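Local coordinates for protein transcriptional regulator, MarR family (Silicibacter pomeroyi DSS-3, PDB 3BOQ) that probably binds DNA as a dimeric winged-helix transcription factor of the MarR family, at residues B[41-46]-B[120-125]; B[53-58]-B[70-75]; B[81-86]-B[90-95]. All coordinates share one frame; numbering follows the deposited sequence.

In the fold
Each chain contributes a winged helix-turn-helix body and a set of long helices; contact 1 lies where the two meet, contacts 2 and 3 within the body. Contact 1 joins the end of helix 12-43 to helix 110-130 and closes a long loop of chain within which contacts 2 and 3 follow one another. Contact 2 sets helix 47-58 against the end of helix 65-71; contact 3 folds the chain after helix 79-88 back against its last turns. Their centres lie about 14 to 18 Å apart. The side chain of Met-53 on helix 47-58 links the segments of all three, its SE 3.7 Å from Leu-45 CD2 and its CE 3.5 Å from Met-91 SE.

Contact 1 (B[41-46]-B[120-125]); sequences DETGLS and SEAHNR
A salt bridge between Glu-42 and Arg-125 ties the end of helix 12-43 to helix 110-130, two helices that connect the winged-helix body of a MarR protein with its long helical part. Glu-42 OE1 does the gripping: Arg-125 NH1 comes to it at 2.9 Å, on the syn lone pair, with an N-H...O angle of 155°. Arg-125 NH2 adds a weak second bond to the same OE1 at 3.4 Å, so the guanidinium forks around a single oxygen. Glu-42 OE2 stays 3.7 Å from Arg-125 NH1. Carboxylate and guanidinium are nearly coplanar, 1° apart, and meet edge to edge. Arg-125 achieves this by a bend at chi3 (23°), which turns the guanidinium back over Ala-122 O, near the rim of one face; Glu-42 reaches out with its chain extended beyond CG. One helical turn before Arg-125, the methyl of Ala-122 faces Thr-43, its CB 4.1 Å from Thr-43 OG1. Gly-44, with positive phi, then takes the chain out of the helix. Thr-43 and Leu-45 also rest on Ala-119 of helix 110-130. On another side of that helix His-123, its ND1 bonded to Asn-124 OD1, stacks on Phe-50 of helix 47-58 and packs against Trp-21 of the second subunit.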
ATOM      1  N   ASP B  41     -11.367 -12.183   9.199  1.00 70.31           N
ATOM      2  CA  ASP B  41     -12.519 -13.048   9.328  1.00 70.91           C
ATOM      3  C   ASP B  41     -12.076 -14.492   9.609  1.00 70.83           C
ATOM      4  O   ASP B  41     -12.562 -15.086  10.560  1.00 72.03           O
ATOM      5  CB  ASP B  41     -13.466 -12.972   8.121  1.00 71.09           C
ATOM      6  CG  ASP B  41     -14.566 -14.036   8.184  1.00 74.19           C
ATOM      7  OD1 ASP B  41     -15.573 -13.867   8.934  1.00 76.57           O
ATOM      8  OD2 ASP B  41     -14.414 -15.079   7.508  1.00 77.98           O
ATOM      9  N   GLU B  42     -11.151 -15.046   8.832  1.00 69.81           N
ATOM     10  CA  GLU B  42     -10.759 -16.454   9.019  1.00 69.33           C
ATOM     11  C   GLU B  42      -9.866 -16.773  10.250  1.00 68.33           C
ATOM     12  O   GLU B  42      -9.872 -17.878  10.733  1.00 68.17           O
ATOM     13  CB  GLU B  42     -10.155 -17.014   7.721  1.00 69.35           C
ATOM     14  CG  GLU B  42     -11.056 -16.681   6.527  1.00 72.13           C
ATOM     15  CD  GLU B  42     -10.805 -17.515   5.271  1.00 77.20           C
ATOM     16  OE1 GLU B  42     -10.119 -18.571   5.359  1.00 77.22           O
ATOM     17  OE2 GLU B  42     -11.323 -17.102   4.189  1.00 78.02           O
ATOM     18  N   THR B  43      -9.153 -15.788  10.782  1.00 67.17           N
ATOM     19  CA  THR B  43      -8.016 -16.030  11.664  1.00 66.15           C
ATOM     20  C   THR B  43      -7.968 -15.011  12.833  1.00 64.77           C
ATOM     21  O   THR B  43      -7.288 -15.233  13.836  1.00 64.00           O
ATOM     22  CB  THR B  43      -6.704 -15.882  10.804  1.00 67.15           C
ATOM     23  OG1 THR B  43      -6.599 -16.975   9.882  1.00 67.85           O
ATOM     24  CG2 THR B  43      -5.454 -15.839  11.636  1.00 68.56           C
ATOM     25  N   GLY B  44      -8.657 -13.882  12.689  1.00 63.09           N
ATOM     26  CA  GLY B  44      -8.599 -12.837  13.697  1.00 62.60           C
ATOM     27  C   GLY B  44      -7.278 -12.085  13.711  1.00 62.76           C
ATOM     28  O   GLY B  44      -7.027 -11.297  14.605  1.00 63.16           O
ATOM     29  N   LEU B  45      -6.435 -12.352  12.713  1.00 62.98           N
ATOM     30  CA  LEU B  45      -5.190 -11.644  12.440  1.00 62.37           C
ATOM     31  C   LEU B  45      -5.342 -10.643  11.294  1.00 61.92           C
ATOM     32  O   LEU B  45      -5.975 -10.933  10.260  1.00 61.51           O
ATOM     33  CB  LEU B  45      -4.112 -12.624  12.035  1.00 62.61           C
ATOM     34  CG  LEU B  45      -3.040 -12.977  13.047  1.00 64.69           C
ATOM     35  CD1 LEU B  45      -3.614 -13.142  14.423  1.00 64.24           C
ATOM     36  CD2 LEU B  45      -2.359 -14.252  12.554  1.00 66.90           C
ATOM     37  N   SER B  46      -4.760  -9.468  11.519  1.00 60.70           N
ATOM     38  CA  SER B  46      -4.591  -8.408  10.536  1.00 59.53           C
ATOM     39  C   SER B  46      -3.490  -8.780   9.597  1.00 58.71           C
ATOM     40  O   SER B  46      -2.596  -9.546   9.963  1.00 58.65           O
ATOM     41  CB  SER B  46      -4.094  -7.154  11.247  1.00 58.52           C
ATOM     42  OG  SER B  46      -5.156  -6.273  11.358  1.00 61.06           O
ATOM     43  N   SER B 120      -0.841 -18.619   7.622  1.00 72.01           N
ATOM     44  CA  SER B 120      -0.010 -18.662   6.432  1.00 71.64           C
ATOM     45  C   SER B 120      -0.713 -19.448   5.323  1.00 71.59           C
ATOM     46  O   SER B 120      -0.692 -19.046   4.169  1.00 72.29           O
ATOM     47  CB  SER B 120       1.324 -19.307   6.795  1.00 71.31           C
ATOM     48  OG  SER B 120       2.263 -19.089   5.783  1.00 72.64           O
ATOM     49  N   GLU B 121      -1.348 -20.557   5.686  1.00 71.07           N
ATOM     50  CA  GLU B 121      -2.136 -21.363   4.764  1.00 71.25           C
ATOM     51  C   GLU B 121      -3.296 -20.518   4.224  1.00 70.22           C
ATOM     52  O   GLU B 121      -3.515 -20.448   2.999  1.00 70.42           O
ATOM     53  CB  GLU B 121      -2.659 -22.609   5.497  1.00 70.79           C
ATOM     54  CG  GLU B 121      -2.862 -23.856   4.664  1.00 72.38           C
ATOM     55  CD  GLU B 121      -2.900 -25.168   5.523  1.00 73.84           C
ATOM     56  OE1 GLU B 121      -3.066 -25.113   6.788  1.00 75.07           O
ATOM     57  OE2 GLU B 121      -2.774 -26.271   4.919  1.00 76.66           O
ATOM     58  N   ALA B 122      -4.017 -19.878   5.148  1.00 69.12           N
ATOM     59  CA  ALA B 122      -5.176 -19.016   4.856  1.00 68.42           C
ATOM     60  C   ALA B 122      -4.829 -17.837   3.949  1.00 67.89           C
ATOM     61  O   ALA B 122      -5.573 -17.519   3.029  1.00 67.83           O
ATOM     62  CB  ALA B 122      -5.807 -18.507   6.159  1.00 67.49           C
ATOM     63  N   HIS B 123      -3.699 -17.205   4.242  1.00 67.42           N
ATOM     64  CA  HIS B 123      -3.193 -16.034   3.523  1.00 67.49           C
ATOM     65  C   HIS B 123      -2.928 -16.348   2.027  1.00 67.76           C
ATOM     66  O   HIS B 123      -3.324 -15.568   1.151  1.00 67.34           O
ATOM     67  CB  HIS B 123      -1.892 -15.569   4.194  1.00 66.48           C
ATOM     68  CG  HIS B 123      -1.147 -14.530   3.426  1.00 66.31           C
ATOM     69  ND1 HIS B 123      -0.337 -14.838   2.356  1.00 67.57           N
ATOM     70  CD2 HIS B 123      -1.067 -13.188   3.585  1.00 62.27           C
ATOM     71  CE1 HIS B 123       0.201 -13.729   1.883  1.00 65.13           C
ATOM     72  NE2 HIS B 123      -0.229 -12.716   2.611  1.00 63.59           N
ATOM     73  N   ASN B 124      -2.233 -17.465   1.771  1.00 66.73           N
ATOM     74  CA  ASN B 124      -1.901 -17.909   0.433  1.00 66.54           C
ATOM     75  C   ASN B 124      -3.105 -18.441  -0.333  1.00 67.08           C
ATOM     76  O   ASN B 124      -3.164 -18.311  -1.555  1.00 68.73           O
ATOM     77  CB  ASN B 124      -0.796 -18.977   0.475  1.00 66.77           C
ATOM     78  CG  ASN B 124       0.536 -18.430   1.018  1.00 66.59           C
ATOM     79  OD1 ASN B 124       0.718 -17.223   1.152  1.00 68.64           O
ATOM     80  ND2 ASN B 124       1.455 -19.321   1.329  1.00 61.67           N
ATOM     81  N   ARG B 125      -4.057 -19.067   0.359  1.00 66.42           N
ATOM     82  CA  ARG B 125      -5.335 -19.378  -0.256  1.00 65.30           C
ATOM     83  C   ARG B 125      -6.120 -18.081  -0.633  1.00 64.70           C
ATOM     84  O   ARG B 125      -6.636 -17.970  -1.739  1.00 64.11           O
ATOM     85  CB  ARG B 125      -6.172 -20.337   0.634  1.00 65.20           C
ATOM     86  CG  ARG B 125      -7.554 -20.640   0.033  1.00 65.37           C
ATOM     87  CD  ARG B 125      -8.425 -21.631   0.811  1.00 65.32           C
ATOM     88  NE  ARG B 125      -8.075 -21.723   2.220  1.00 68.71           N
ATOM     89  CZ  ARG B 125      -8.430 -20.844   3.161  1.00 70.62           C
ATOM     90  NH1 ARG B 125      -9.157 -19.770   2.853  1.00 69.69           N
ATOM     91  NH2 ARG B 125      -8.038 -21.034   4.416  1.00 68.37           N
TER

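Contact 2 (B[53-58]-B[70-75]); sequences MAQLAR and GALKVT
This is packing of helix 47-58 against the turn of the helix-turn-helix in the winged-helix domain: Gln-55 lies against Ala-71, Leu-72 and Lys-73, where the chain leaves helix 65-71 and enters the turn toward helix 79-88. The backbones are close, with Gln-55 CA 6.5 Å from Ala-71 CA, and the Gln-55 side chain makes most of the contact. Gln-55 CG sits beside its own backbone N (chi1 -46°), and a second bend at chi2 folds the amide over the carbonyl of Ala-71, bringing Gln-55 CD to 3.3 Å from Ala-71 O. The methyl of Ala-71 covers the aliphatic part, its CB 4.1 Å from Gln-55 CG. Lys-73 crosses obliquely, laying its CD and CE methylenes against the amide end of Gln-55. Lys-73 NZ lies 6.3 Å from Arg-58 NH2, a like charge. With an alanine in place of Gln-55, a gap would probably open between the helix and the turn, leaving the Lys-73 methylenes without their support. Asp-51, one turn earlier on helix 47-58, accepts bonds from the backbone N of both Lys-73 and Val-74 and so holds the turn in position, while Leu-22 of the second subunit packs on Lys-73. Leu-72 starts out pointing away from residues 53-58, yet its branch curls back until Leu-72 CD1 is 4.1 Å from Gln-55 CG.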
HETATM    1  N   MSE B  53       4.476 -11.251  12.374  1.00 65.60           N
HETATM    2  CA  MSE B  53       4.694 -12.660  12.769  1.00 68.80           C
HETATM    3  C   MSE B  53       5.538 -13.470  11.776  1.00 66.87           C
HETATM    4  O   MSE B  53       6.304 -14.345  12.174  1.00 67.22           O
HETATM    5  CB  MSE B  53       3.369 -13.356  13.018  1.00 67.32           C
HETATM    6  CG  MSE B  53       2.611 -12.739  14.146  1.00 70.66           C
HETATM    7 SE   MSE B  53       0.773 -13.391  14.322  1.00 79.63          SE
HETATM    8  CE  MSE B  53       1.159 -15.231  14.991  1.00 76.19           C
ATOM      9  N   ALA B  54       5.384 -13.172  10.490  1.00 66.14           N
ATOM     10  CA  ALA B  54       6.145 -13.808   9.441  1.00 65.42           C
ATOM     11  C   ALA B  54       7.641 -13.541   9.591  1.00 65.24           C
ATOM     12  O   ALA B  54       8.453 -14.445   9.378  1.00 65.28           O
ATOM     13  CB  ALA B  54       5.639 -13.332   8.071  1.00 65.48           C
ATOM     14  N   GLN B  55       8.001 -12.311   9.960  1.00 65.06           N
ATOM     15  CA  GLN B  55       9.408 -11.946  10.141  1.00 65.40           C
ATOM     16  C   GLN B  55       9.982 -12.700  11.319  1.00 65.58           C
ATOM     17  O   GLN B  55      11.090 -13.200  11.238  1.00 65.81           O
ATOM     18  CB  GLN B  55       9.590 -10.437  10.340  1.00 65.17           C
ATOM     19  CG  GLN B  55       8.819  -9.586   9.360  1.00 66.10           C
ATOM     20  CD  GLN B  55       8.850 -10.133   7.918  1.00 67.88           C
ATOM     21  OE1 GLN B  55       7.803 -10.256   7.267  1.00 68.65           O
ATOM     22  NE2 GLN B  55      10.045 -10.477   7.430  1.00 66.05           N
ATOM     23  N   LEU B  56       9.197 -12.806  12.388  1.00 65.87           N
ATOM     24  CA  LEU B  56       9.595 -13.531  13.583  1.00 66.48           C
ATOM     25  C   LEU B  56       9.660 -15.038  13.358  1.00 67.53           C
ATOM     26  O   LEU B  56      10.586 -15.679  13.839  1.00 67.94           O
ATOM     27  CB  LEU B  56       8.683 -13.194  14.769  1.00 65.90           C
ATOM     28  CG  LEU B  56       8.498 -11.697  15.052  1.00 65.58           C
ATOM     29  CD1 LEU B  56       7.375 -11.462  16.029  1.00 63.61           C
ATOM     30  CD2 LEU B  56       9.786 -11.039  15.536  1.00 65.54           C
ATOM     31  N   ALA B  57       8.687 -15.614  12.648  1.00 68.36           N
ATOM     32  CA  ALA B  57       8.749 -17.047  12.324  1.00 69.13           C
ATOM     33  C   ALA B  57       9.969 -17.388  11.460  1.00 69.84           C
ATOM     34  O   ALA B  57      10.530 -18.475  11.610  1.00 70.27           O
ATOM     35  CB  ALA B  57       7.471 -17.529  11.661  1.00 69.18           C
ATOM     36  N   ARG B  58      10.371 -16.474  10.564  1.00 69.69           N
ATOM     37  CA  ARG B  58      11.597 -16.642   9.781  1.00 70.60           C
ATOM     38  C   ARG B  58      12.860 -16.543  10.673  1.00 69.53           C
ATOM     39  O   ARG B  58      13.912 -17.107  10.336  1.00 69.33           O
ATOM     40  CB  ARG B  58      11.668 -15.634   8.603  1.00 70.26           C
ATOM     41  CG  ARG B  58      12.773 -15.973   7.540  1.00 72.65           C
ATOM     42  CD  ARG B  58      12.753 -15.123   6.217  1.00 73.94           C
ATOM     43  NE  ARG B  58      11.416 -14.613   5.839  1.00 81.71           N
ATOM     44  CZ  ARG B  58      10.360 -15.357   5.473  1.00 84.34           C
ATOM     45  NH1 ARG B  58      10.435 -16.691   5.417  1.00 85.06           N
ATOM     46  NH2 ARG B  58       9.203 -14.759   5.175  1.00 85.14           N
ATOM     47  N   GLY B  70      12.538  -2.962  10.574  1.00 59.81           N
ATOM     48  CA  GLY B  70      13.299  -2.945   9.317  1.00 59.54           C
ATOM     49  C   GLY B  70      12.923  -4.034   8.310  1.00 59.97           C
ATOM     50  O   GLY B  70      13.159  -3.865   7.062  1.00 59.89           O
ATOM     51  N   ALA B  71      12.332  -5.127   8.855  1.00 59.72           N
ATOM     52  CA  ALA B  71      12.017  -6.338   8.074  1.00 60.14           C
ATOM     53  C   ALA B  71      10.538  -6.432   7.664  1.00 60.67           C
ATOM     54  O   ALA B  71      10.148  -7.293   6.873  1.00 61.43           O
ATOM     55  CB  ALA B  71      12.413  -7.608   8.859  1.00 59.82           C
ATOM     56  N   LEU B  72       9.706  -5.573   8.239  1.00 61.03           N
ATOM     57  CA  LEU B  72       8.287  -5.516   7.923  1.00 60.79           C
ATOM     58  C   LEU B  72       8.067  -5.169   6.429  1.00 61.44           C
ATOM     59  O   LEU B  72       8.715  -4.275   5.870  1.00 60.23           O
ATOM     60  CB  LEU B  72       7.605  -4.479   8.828  1.00 60.31           C
ATOM     61  CG  LEU B  72       6.749  -4.875  10.039  1.00 60.37           C
ATOM     62  CD1 LEU B  72       7.292  -6.041  10.865  1.00 57.69           C
ATOM     63  CD2 LEU B  72       6.540  -3.652  10.898  1.00 60.03           C
ATOM     64  N   LYS B  73       7.151  -5.898   5.793  1.00 62.51           N
ATOM     65  CA  LYS B  73       6.828  -5.631   4.386  1.00 63.50           C
ATOM     66  C   LYS B  73       5.703  -4.619   4.279  1.00 63.38           C
ATOM     67  O   LYS B  73       5.581  -3.954   3.288  1.00 62.54           O
ATOM     68  CB  LYS B  73       6.462  -6.927   3.646  1.00 63.78           C
ATOM     69  CG  LYS B  73       7.664  -7.690   3.128  1.00 65.30           C
ATOM     70  CD  LYS B  73       7.906  -8.973   3.915  1.00 66.75           C
ATOM     71  CE  LYS B  73       9.151  -9.715   3.380  1.00 66.91           C
ATOM     72  NZ  LYS B  73      10.335  -8.813   3.350  1.00 64.28           N
ATOM     73  N   VAL B  74       4.844  -4.566   5.294  1.00 64.52           N
ATOM     74  CA  VAL B  74       3.835  -3.528   5.402  1.00 65.52           C
ATOM     75  C   VAL B  74       4.454  -2.460   6.314  1.00 66.99           C
ATOM     76  O   VAL B  74       4.986  -2.781   7.379  1.00 67.84           O
ATOM     77  CB  VAL B  74       2.504  -4.089   5.984  1.00 65.47           C
ATOM     78  CG1 VAL B  74       1.423  -3.001   5.967  1.00 65.37           C
ATOM     79  CG2 VAL B  74       2.041  -5.326   5.205  1.00 62.84           C
ATOM     80  N   THR B  75       4.408  -1.200   5.905  1.00 68.18           N
ATOM     81  CA  THR B  75       5.059  -0.127   6.656  1.00 69.56           C
ATOM     82  C   THR B  75       4.435   0.134   8.042  1.00 70.13           C
ATOM     83  O   THR B  75       3.222   0.389   8.148  1.00 70.20           O
ATOM     84  CB  THR B  75       4.993   1.172   5.878  1.00 69.68           C
ATOM     85  OG1 THR B  75       3.674   1.712   6.016  1.00 70.55           O
ATOM     86  CG2 THR B  75       5.299   0.919   4.398  1.00 70.47           C
TER

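Contact 3 (B[81-86]-B[90-95]); sequences GLVNRL and GMVVKA
Leu-86 is clasped by the two residues that follow the turn after its helix, Met-91 and Val-92, each meeting a different part of its side chain. Met-91, a selenomethionine, crosses it at about a right angle: the Met-91 CB methylene rests 4.1 Å from Leu-86 CD2, and bends at chi2 and chi3 then carry the selenium end away. Val-92 comes in obliquely and lower down the side chain, putting CG2 3.8 Å from Leu-86 CB. That branch lies beside the backbone N of Val-92, while CG1 is anti to it (chi1 164°) and extends the apolar seam to Val-83, with Val-92 CG1 at 4.5 Å from Val-83 CG1. The backbone fixes this pose. Leu-86 O accepts two bonds, one from Met-91 N at 2.7 Å and nearly in line with the C=O, the other from Val-92 N at 3.2 Å, which arrives from above the carbonyl plane. Gly-90, at positive phi, turns the chain here as the glycine of a Schellman motif. Val-92 also packs on Leu-56 of helix 47-58. Beyond the turn, backbone bonds pair Met-91 with Thr-109 and Val-93 with Lys-107. Such a turn from helix 79-88, the likely recognition helix, into the base of the wing is typical of the winged-helix fold of MarR proteins.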
ATOM      1  N   GLY B  81       3.763  -0.551  19.212  1.00 56.77           N
ATOM      2  CA  GLY B  81       2.312  -0.632  19.370  1.00 55.99           C
ATOM      3  C   GLY B  81       1.706  -1.821  18.648  1.00 55.49           C
ATOM      4  O   GLY B  81       0.734  -2.407  19.117  1.00 55.41           O
ATOM      5  N   LEU B  82       2.285  -2.178  17.511  1.00 55.05           N
ATOM      6  CA  LEU B  82       1.937  -3.410  16.812  1.00 55.10           C
ATOM      7  C   LEU B  82       2.360  -4.651  17.630  1.00 54.51           C
ATOM      8  O   LEU B  82       1.563  -5.562  17.834  1.00 54.84           O
ATOM      9  CB  LEU B  82       2.565  -3.435  15.412  1.00 55.18           C
ATOM     10  CG  LEU B  82       2.354  -4.748  14.650  1.00 57.02           C
ATOM     11  CD1 LEU B  82       0.871  -4.951  14.284  1.00 57.98           C
ATOM     12  CD2 LEU B  82       3.223  -4.779  13.419  1.00 57.25           C
ATOM     13  N   VAL B  83       3.607  -4.661  18.102  1.00 53.96           N
ATOM     14  CA  VAL B  83       4.140  -5.695  18.995  1.00 52.84           C
ATOM     15  C   VAL B  83       3.340  -5.796  20.321  1.00 52.82           C
ATOM     16  O   VAL B  83       3.011  -6.900  20.774  1.00 51.53           O
ATOM     17  CB  VAL B  83       5.664  -5.474  19.226  1.00 52.97           C
ATOM     18  CG1 VAL B  83       6.211  -6.368  20.344  1.00 50.78           C
ATOM     19  CG2 VAL B  83       6.409  -5.706  17.924  1.00 50.88           C
ATOM     20  N   ASN B  84       2.993  -4.644  20.902  1.00 52.84           N
ATOM     21  CA  ASN B  84       2.082  -4.608  22.054  1.00 53.49           C
ATOM     22  C   ASN B  84       0.739  -5.328  21.841  1.00 53.75           C
ATOM     23  O   ASN B  84       0.300  -6.022  22.731  1.00 53.25           O
ATOM     24  CB  ASN B  84       1.826  -3.179  22.542  1.00 53.24           C
ATOM     25  CG  ASN B  84       3.035  -2.561  23.221  1.00 54.21           C
ATOM     26  OD1 ASN B  84       3.988  -3.259  23.596  1.00 54.41           O
ATOM     27  ND2 ASN B  84       3.006  -1.230  23.379  1.00 53.71           N
ATOM     28  N   ARG B  85       0.094  -5.149  20.683  1.00 54.66           N
ATOM     29  CA  ARG B  85      -1.164  -5.858  20.376  1.00 56.20           C
ATOM     30  C   ARG B  85      -0.935  -7.369  20.292  1.00 55.84           C
ATOM     31  O   ARG B  85      -1.748  -8.144  20.810  1.00 56.34           O
ATOM     32  CB  ARG B  85      -1.794  -5.375  19.066  1.00 55.98           C
ATOM     33  CG  ARG B  85      -2.389  -3.975  19.100  1.00 58.04           C
ATOM     34  CD  ARG B  85      -3.145  -3.651  17.786  1.00 59.15           C
ATOM     35  NE  ARG B  85      -2.297  -3.466  16.592  1.00 64.57           N
ATOM     36  CZ  ARG B  85      -1.656  -2.333  16.281  1.00 65.82           C
ATOM     37  NH1 ARG B  85      -1.726  -1.267  17.074  1.00 65.98           N
ATOM     38  NH2 ARG B  85      -0.926  -2.263  15.172  1.00 67.24           N
ATOM     39  N   LEU B  86       0.186  -7.763  19.675  1.00 55.45           N
ATOM     40  CA  LEU B  86       0.590  -9.178  19.506  1.00 55.52           C
ATOM     41  C   LEU B  86       0.921  -9.910  20.796  1.00 55.34           C
ATOM     42  O   LEU B  86       0.673 -11.115  20.915  1.00 55.40           O
ATOM     43  CB  LEU B  86       1.782  -9.278  18.565  1.00 55.71           C
ATOM     44  CG  LEU B  86       1.522  -8.921  17.103  1.00 55.19           C
ATOM     45  CD1 LEU B  86       2.855  -8.818  16.406  1.00 54.84           C
ATOM     46  CD2 LEU B  86       0.638 -10.010  16.477  1.00 54.84           C
ATOM     47  N   GLY B  90      -1.387 -12.870  22.949  1.00 59.71           N
ATOM     48  CA  GLY B  90      -0.608 -14.071  23.214  1.00 58.91           C
ATOM     49  C   GLY B  90       0.179 -14.660  22.053  1.00 59.12           C
ATOM     50  O   GLY B  90       0.481 -15.846  22.086  1.00 58.82           O
HETATM   51  N   MSE B  91       0.499 -13.844  21.033  1.00 58.95           N
HETATM   52  CA  MSE B  91       1.303 -14.277  19.876  1.00 59.38           C
HETATM   53  C   MSE B  91       2.812 -14.105  20.092  1.00 57.92           C
HETATM   54  O   MSE B  91       3.601 -14.875  19.584  1.00 57.31           O
HETATM   55  CB  MSE B  91       0.888 -13.522  18.589  1.00 60.88           C
HETATM   56  CG  MSE B  91      -0.623 -13.559  18.239  1.00 64.24           C
HETATM   57 SE   MSE B  91      -1.255 -15.343  17.586  1.00 79.55          SE
HETATM   58  CE  MSE B  91      -1.874 -16.225  19.224  1.00 64.97           C
ATOM     59  N   VAL B  92       3.200 -13.073  20.838  1.00 56.99           N
ATOM     60  CA  VAL B  92       4.613 -12.749  21.053  1.00 55.68           C
ATOM     61  C   VAL B  92       4.889 -12.801  22.536  1.00 55.14           C
ATOM     62  O   VAL B  92       4.069 -12.361  23.326  1.00 55.61           O
ATOM     63  CB  VAL B  92       4.975 -11.346  20.433  1.00 56.14           C
ATOM     64  CG1 VAL B  92       6.299 -10.798  20.953  1.00 54.77           C
ATOM     65  CG2 VAL B  92       4.962 -11.406  18.909  1.00 53.71           C
ATOM     66  N   VAL B  93       6.032 -13.367  22.911  1.00 54.89           N
ATOM     67  CA  VAL B  93       6.382 -13.619  24.314  1.00 54.25           C
ATOM     68  C   VAL B  93       6.756 -12.328  25.045  1.00 54.50           C
ATOM     69  O   VAL B  93       7.510 -11.499  24.516  1.00 54.24           O
ATOM     70  CB  VAL B  93       7.553 -14.652  24.427  1.00 54.49           C
ATOM     71  CG1 VAL B  93       7.939 -14.946  25.899  1.00 53.46           C
ATOM     72  CG2 VAL B  93       7.210 -15.937  23.706  1.00 54.23           C
ATOM     73  N   LYS B  94       6.197 -12.169  26.252  1.00 54.56           N
ATOM     74  CA  LYS B  94       6.600 -11.158  27.223  1.00 54.13           C
ATOM     75  C   LYS B  94       6.448 -11.732  28.625  1.00 54.54           C
ATOM     76  O   LYS B  94       5.331 -11.958  29.110  1.00 54.47           O
ATOM     77  CB  LYS B  94       5.792  -9.862  27.071  1.00 54.43           C
ATOM     78  CG  LYS B  94       6.215  -8.702  27.997  1.00 53.91           C
ATOM     79  CD  LYS B  94       7.671  -8.257  27.791  1.00 54.39           C
ATOM     80  CE  LYS B  94       8.230  -7.563  29.057  1.00 55.73           C
ATOM     81  NZ  LYS B  94       9.613  -7.000  28.895  1.00 54.47           N
ATOM     82  N   ALA B  95       7.599 -11.962  29.258  1.00 54.45           N
ATOM     83  CA  ALA B  95       7.695 -12.484  30.604  1.00 54.48           C
ATOM     84  C   ALA B  95       7.571 -11.368  31.652  1.00 54.50           C
ATOM     85  O   ALA B  95       7.212 -10.225  31.323  1.00 54.16           O
ATOM     86  CB  ALA B  95       9.009 -13.246  30.768  1.00 54.53           C
TER